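Local coordinates for protein inactive glucansucrase (Lactobacillus reuteri, PDB 5JBD) that is an inactive glucansucrase, a glycosyl hydrolase family 70 protein built around a TIM-type barrel, modelled with a bound calcium ion, at residues 481-484 and 485-489; 450-453 and 454-458. All coordinates share one frame; numbering follows the deposited sequence.

Contact 1 (481-484 and 485-489)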
ATOM      1  N   ILE A 481       3.017  21.521  14.401  1.00 30.23           N
ATOM      2  CA  ILE A 481       4.086  22.224  15.133  1.00 32.16           C
ATOM      3  C   ILE A 481       5.347  22.457  14.267  1.00 30.01           C
ATOM      4  O   ILE A 481       6.058  23.450  14.448  1.00 31.49           O
ATOM      5  CB  ILE A 481       4.440  21.444  16.445  1.00 34.24           C
ATOM      6  CG1 ILE A 481       5.399  22.228  17.343  1.00 39.22           C
ATOM      7  CG2 ILE A 481       4.939  20.021  16.166  1.00 32.80           C
ATOM      8  CD1 ILE A 481       5.756  21.534  18.653  1.00 43.13           C
ATOM      9  N   TYR A 482       5.628  21.553  13.333  1.00 27.43           N
ATOM     10  CA  TYR A 482       6.843  21.668  12.509  1.00 26.29           C
ATOM     11  C   TYR A 482       6.686  22.472  11.214  1.00 25.38           C
ATOM     12  O   TYR A 482       7.650  22.591  10.461  1.00 25.15           O
ATOM     13  CB  TYR A 482       7.401  20.278  12.201  1.00 25.47           C
ATOM     14  CG  TYR A 482       7.689  19.461  13.430  1.00 26.13           C
ATOM     15  CD1 TYR A 482       8.527  19.956  14.437  1.00 25.43           C
ATOM     16  CD2 TYR A 482       7.133  18.182  13.607  1.00 25.91           C
ATOM     17  CE1 TYR A 482       8.781  19.210  15.577  1.00 25.42           C
ATOM     18  CE2 TYR A 482       7.387  17.437  14.754  1.00 26.37           C
ATOM     19  CZ  TYR A 482       8.225  17.956  15.729  1.00 26.06           C
ATOM     20  OH  TYR A 482       8.496  17.211  16.865  1.00 25.72           O
ATOM     21  N   TYR A 483       5.507  23.048  10.963  1.00 25.84           N
ATOM     22  CA  TYR A 483       5.259  23.794   9.706  1.00 25.93           C
ATOM     23  C   TYR A 483       6.281  24.919   9.468  1.00 26.42           C
ATOM     24  O   TYR A 483       6.837  25.042   8.360  1.00 24.01           O
ATOM     25  CB  TYR A 483       3.815  24.355   9.658  1.00 26.66           C
ATOM     26  CG  TYR A 483       3.493  25.159   8.396  1.00 27.25           C
ATOM     27  CD1 TYR A 483       3.858  26.502   8.283  1.00 27.63           C
ATOM     28  CD2 TYR A 483       2.841  24.568   7.310  1.00 26.80           C
ATOM     29  CE1 TYR A 483       3.595  27.229   7.138  1.00 28.72           C
ATOM     30  CE2 TYR A 483       2.552  25.299   6.173  1.00 27.91           C
ATOM     31  CZ  TYR A 483       2.926  26.624   6.095  1.00 29.03           C
ATOM     32  OH  TYR A 483       2.655  27.358   4.980  1.00 30.86           O
ATOM     33  N   ASP A 484       6.526  25.743  10.489  1.00 26.82           N
ATOM     34  CA  ASP A 484       7.380  26.923  10.300  1.00 27.15           C
ATOM     35  C   ASP A 484       8.821  26.521   9.955  1.00 26.79           C
ATOM     36  O   ASP A 484       9.432  27.087   9.038  1.00 27.13           O
ATOM     37  CB  ASP A 484       7.357  27.835  11.531  1.00 28.90           C
ATOM     38  CG  ASP A 484       6.070  28.643  11.657  1.00 30.52           C
ATOM     39  OD1 ASP A 484       5.314  28.784  10.679  1.00 30.15           O
ATOM     40  OD2 ASP A 484       5.825  29.153  12.761  1.00 31.80           O
ATOM     41  N   ALA A 485       9.349  25.536  10.672  1.00 25.89           N
ATOM     42  CA  ALA A 485      10.708  25.072  10.445  1.00 25.77           C
ATOM     43  C   ALA A 485      10.871  24.471   9.066  1.00 24.59           C
ATOM     44  O   ALA A 485      11.779  24.848   8.322  1.00 24.74           O
ATOM     45  CB  ALA A 485      11.104  24.047  11.500  1.00 25.49           C
ATOM     46  N   ILE A 486       9.965  23.558   8.714  1.00 25.60           N
ATOM     47  CA  ILE A 486      10.099  22.818   7.452  1.00 24.65           C
ATOM     48  C   ILE A 486       9.923  23.748   6.245  1.00 25.42           C
ATOM     49  O   ILE A 486      10.733  23.688   5.310  1.00 25.26           O
ATOM     50  CB  ILE A 486       9.181  21.590   7.395  1.00 24.10           C
ATOM     51  CG1 ILE A 486       9.525  20.640   8.553  1.00 24.45           C
ATOM     52  CG2 ILE A 486       9.339  20.873   6.056  1.00 24.37           C
ATOM     53  CD1 ILE A 486       8.524  19.536   8.800  1.00 24.09           C
ATOM     54  N   THR A 487       8.922  24.635   6.288  1.00 25.40           N
ATOM     55  CA  THR A 487       8.679  25.576   5.178  1.00 25.85           C
ATOM     56  C   THR A 487       9.782  26.616   5.027  1.00 26.93           C
ATOM     57  O   THR A 487      10.134  27.002   3.904  1.00 27.56           O
ATOM     58  CB  THR A 487       7.298  26.255   5.254  1.00 26.28           C
ATOM     59  OG1 THR A 487       7.145  26.947   6.502  1.00 26.14           O
ATOM     60  CG2 THR A 487       6.195  25.227   5.096  1.00 26.23           C
ATOM     61  N   THR A 488      10.354  27.066   6.143  1.00 26.98           N
ATOM     62  CA  THR A 488      11.551  27.912   6.081  1.00 26.56           C
ATOM     63  C   THR A 488      12.684  27.207   5.306  1.00 24.71           C
ATOM     64  O   THR A 488      13.312  27.800   4.439  1.00 24.58           O
ATOM     65  CB  THR A 488      12.010  28.342   7.492  1.00 27.57           C
ATOM     66  OG1 THR A 488      10.937  29.023   8.133  1.00 27.66           O
ATOM     67  CG2 THR A 488      13.202  29.290   7.435  1.00 28.79           C
ATOM     68  N   LEU A 489      12.909  25.935   5.606  1.00 24.23           N
ATOM     69  CA  LEU A 489      13.935  25.161   4.906  1.00 23.32           C
ATOM     70  C   LEU A 489      13.581  24.944   3.421  1.00 23.87           C
ATOM     71  O   LEU A 489      14.463  24.988   2.547  1.00 24.71           O
ATOM     72  CB  LEU A 489      14.154  23.814   5.613  1.00 23.37           C
ATOM     73  CG  LEU A 489      14.747  23.889   7.026  1.00 24.70           C
ATOM     74  CD1 LEU A 489      14.591  22.544   7.746  1.00 24.41           C
ATOM     75  CD2 LEU A 489      16.216  24.311   6.957  1.00 24.65           C
TER
HETATM   76  O   HOH W   1       8.257  24.705  13.322  1.00 21.78           O

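Contact 2 (450-453 and 454-458)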
ATOM      1  N   TYR A 450      14.893  17.211   8.529  1.00 22.81           N
ATOM      2  CA  TYR A 450      14.572  17.944   7.296  1.00 22.78           C
ATOM      3  C   TYR A 450      15.693  18.856   6.797  1.00 21.76           C
ATOM      4  O   TYR A 450      15.868  19.023   5.583  1.00 22.38           O
ATOM      5  CB  TYR A 450      13.258  18.746   7.441  1.00 22.74           C
ATOM      6  CG  TYR A 450      12.039  17.943   7.066  1.00 23.21           C
ATOM      7  CD1 TYR A 450      11.708  17.748   5.724  1.00 22.36           C
ATOM      8  CD2 TYR A 450      11.227  17.347   8.040  1.00 23.32           C
ATOM      9  CE1 TYR A 450      10.598  16.996   5.362  1.00 23.79           C
ATOM     10  CE2 TYR A 450      10.114  16.588   7.685  1.00 24.24           C
ATOM     11  CZ  TYR A 450       9.801  16.415   6.350  1.00 23.27           C
ATOM     12  OH  TYR A 450       8.713  15.660   5.973  1.00 23.35           O
ATOM     13  N   ALA A 451      16.429  19.479   7.713  1.00 21.56           N
ATOM     14  CA  ALA A 451      17.546  20.349   7.320  1.00 21.30           C
ATOM     15  C   ALA A 451      18.619  19.563   6.557  1.00 20.55           C
ATOM     16  O   ALA A 451      19.181  20.072   5.579  1.00 20.37           O
ATOM     17  CB  ALA A 451      18.155  21.031   8.525  1.00 22.47           C
ATOM     18  N   ILE A 452      18.877  18.331   6.996  1.00 19.50           N
ATOM     19  CA  ILE A 452      19.780  17.425   6.293  1.00 20.75           C
ATOM     20  C   ILE A 452      19.174  16.998   4.952  1.00 21.55           C
ATOM     21  O   ILE A 452      19.815  17.141   3.899  1.00 20.65           O
ATOM     22  CB  ILE A 452      20.130  16.174   7.162  1.00 20.85           C
ATOM     23  CG1 ILE A 452      20.955  16.564   8.402  1.00 22.46           C
ATOM     24  CG2 ILE A 452      20.833  15.096   6.340  1.00 21.13           C
ATOM     25  CD1 ILE A 452      22.374  17.043   8.117  1.00 22.52           C
ATOM     26  N   LEU A 453      17.932  16.491   4.990  1.00 21.44           N
ATOM     27  CA  LEU A 453      17.252  16.038   3.783  1.00 20.71           C
ATOM     28  C   LEU A 453      17.230  17.114   2.679  1.00 21.27           C
ATOM     29  O   LEU A 453      17.518  16.826   1.517  1.00 19.69           O
ATOM     30  CB  LEU A 453      15.812  15.604   4.081  1.00 22.00           C
ATOM     31  CG  LEU A 453      15.177  14.783   2.935  1.00 22.94           C
ATOM     32  CD1 LEU A 453      15.497  13.310   3.099  1.00 22.97           C
ATOM     33  CD2 LEU A 453      13.668  14.986   2.877  1.00 24.70           C
ATOM     34  N   LEU A 454      16.899  18.339   3.049  1.00 21.83           N
ATOM     35  CA  LEU A 454      16.696  19.403   2.070  1.00 22.34           C
ATOM     36  C   LEU A 454      17.974  20.087   1.584  1.00 22.50           C
ATOM     37  O   LEU A 454      17.927  20.850   0.618  1.00 21.70           O
ATOM     38  CB  LEU A 454      15.706  20.427   2.622  1.00 22.56           C
ATOM     39  CG  LEU A 454      14.283  19.850   2.831  1.00 23.32           C
ATOM     40  CD1 LEU A 454      13.422  20.814   3.633  1.00 22.55           C
ATOM     41  CD2 LEU A 454      13.599  19.523   1.508  1.00 23.56           C
ATOM     42  N   SER A 455      19.095  19.856   2.261  1.00 22.95           N
ATOM     43  CA  SER A 455      20.399  20.384   1.831  1.00 23.31           C
ATOM     44  C   SER A 455      21.255  19.324   1.132  1.00 22.35           C
ATOM     45  O   SER A 455      22.267  19.672   0.526  1.00 21.98           O
ATOM     46  CB  SER A 455      21.158  20.992   3.021  1.00 23.49           C
ATOM     47  OG  SER A 455      21.389  20.041   4.050  1.00 23.37           O
ATOM     48  N   ASN A 456      20.864  18.048   1.206  1.00 20.77           N
ATOM     49  CA  ASN A 456      21.652  16.969   0.584  1.00 20.87           C
ATOM     50  C   ASN A 456      21.724  17.074  -0.954  1.00 20.63           C
ATOM     51  O   ASN A 456      20.714  17.331  -1.615  1.00 19.78           O
ATOM     52  CB  ASN A 456      21.089  15.586   0.970  1.00 21.04           C
ATOM     53  CG  ASN A 456      21.675  15.036   2.266  1.00 20.46           C
ATOM     54  OD1 ASN A 456      22.626  15.575   2.846  1.00 20.86           O
ATOM     55  ND2 ASN A 456      21.133  13.910   2.698  1.00 21.05           N
ATOM     56  N   LYS A 457      22.923  16.846  -1.503  1.00 20.48           N
ATOM     57  CA  LYS A 457      23.149  16.758  -2.945  1.00 20.03           C
ATOM     58  C   LYS A 457      22.793  15.348  -3.427  1.00 19.91           C
ATOM     59  O   LYS A 457      22.785  14.396  -2.634  1.00 19.09           O
ATOM     60  CB  LYS A 457      24.649  17.014  -3.222  1.00 19.52           C
ATOM     61  CG  LYS A 457      25.054  17.157  -4.679  1.00 20.60           C
ATOM     62  CD  LYS A 457      26.537  17.516  -4.785  1.00 21.17           C
ATOM     63  CE  LYS A 457      26.992  17.705  -6.226  1.00 22.56           C
ATOM     64  NZ  LYS A 457      26.777  16.477  -7.022  1.00 22.75           N
ATOM     65  N   ASP A 458      22.597  15.197  -4.735  1.00 20.65           N
ATOM     66  CA  ASP A 458      22.353  13.901  -5.343  1.00 19.62           C
ATOM     67  C   ASP A 458      21.150  13.184  -4.716  1.00 19.69           C
ATOM     68  O   ASP A 458      21.247  12.037  -4.255  1.00 19.94           O
ATOM     69  CB  ASP A 458      23.626  13.039  -5.350  1.00 20.10           C
ATOM     70  CG  ASP A 458      24.636  13.513  -6.394  1.00 20.87           C
ATOM     71  OD1 ASP A 458      24.269  13.621  -7.578  1.00 20.37           O
ATOM     72  OD2 ASP A 458      25.790  13.784  -6.016  1.00 21.55           O
TER
HETATM   73  O   HOH W   2      18.085  18.043  -1.003  1.00 20.46           O

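Contact 1 (481-484 and 485-489)
Tyr482 meets Ile486 in two ways, through the backbone and through aliphatic carbon, just after a water has bridged the turn by donating to Ile481 O and accepting from Ala485 N at 3.0 Å. Tyr482 O accepts from Ile486 N in a nearly straight bond (N-H...O angle 168°), while Tyr482 CB touches Ile486 CD1 at 3.7 Å. The branched isoleucine thus presents one methyl alongside the base of the tyrosine and remains buried against helices 446-455 and 465-468.

Tyr483 is gripped by Thr487 at both its carbonyl and its ring. Thr487 OG1 sits between its own backbone N and carbonyl carbon (chi1 57°), from where it donates to Tyr483 O at 2.7 Å; Thr487 N donates to the same oxygen from the opposite face of the carbonyl plane. This is the i to i-4 bonding of an alpha-helix, here the first turns of helix 483-496 on the outside of the barrel, reinforced by hydroxyls. With the hydroxyl placed there, Thr487 CG2 lies over the ring face, a CH-pi contact of 3.7 Å to the Tyr483 centroid. A methyl suits the flat aromatic surface, and Lys479 adds a cation-pi contact to the same ring.

Asp484 O likewise takes two bonds from one threonine, again from opposite faces: Thr488 N, and Thr488 OG1 at 2.6 Å, which its place anti to the threonine's carbonyl carbon (chi1 -57°) turns back to that oxygen. Asp484 OD1 lies in plane at the edge of the Tyr483 ring; an acid so early in a helix would probably be favoured by the helix dipole.

Contact 2 (450-453 and 454-458)
Ser455 OG bonds to Ala451 O at 2.7 Å, in the carbonyl plane and on a lone pair. The hydroxyl reaches back one turn because it sits between the serine's own backbone N and carbonyl carbon (chi1 59°), so this small polar residue buries its OG with a partner. Leu454 N to Tyr450 O, 2.8 Å, is a regular helical bond. Ser455 N donates to Ile452 O at 3.3 Å from well above the carbonyl plane and adds a weak bond to Ala451 O, and Asn456 N reaches Ile452 O weakly as well. A water then donates to both Leu453 O and Asn456 O, at 2.9 Å to the former, tying the last turn to the chain that follows it.

Beyond the backbone, the Asn456 amide lies across Ile452, its ND2 3.8 Å from Ile452 CG2; the polar end is engaged by Gln501, which bonds to Asn456 OD1. Leu454 CD1 approaches Tyr450 CD1 obliquely at 4.1 Å, an apolar pair suited to the buried side facing helix 483-496. The Tyr450 hydroxyl bonds to Asp467 and to Tyr464 N. Mixed i to i-4 and i to i-3 bonding, with weakened amide bonds, is common where a helix runs out; here it lies in the C-terminal part of helix 446-455, which leads into strand 460-464 within a beta-alpha-beta connection of the TIM barrel.

From the N terminus the chain first reaches contact 2, in the closing turns of helix 446-455, then runs through barrel strand 460-464 and short helix 465-468 before entering contact 1 at the start of helix 483-496. Each is local to one helix, so neither closes a long loop, and they stand in series without nesting or crossing. Their centres lie 14 Å apart, and the two helices pack directly: Ile486 CD1 rests 3.5 Å from Tyr450 CE2, and Leu489 CB meets Leu454 CD1 at 3.7 Å. The pair thereby joins the helices before and after one barrel strand, while residues 450-458 also touch strand 537-542.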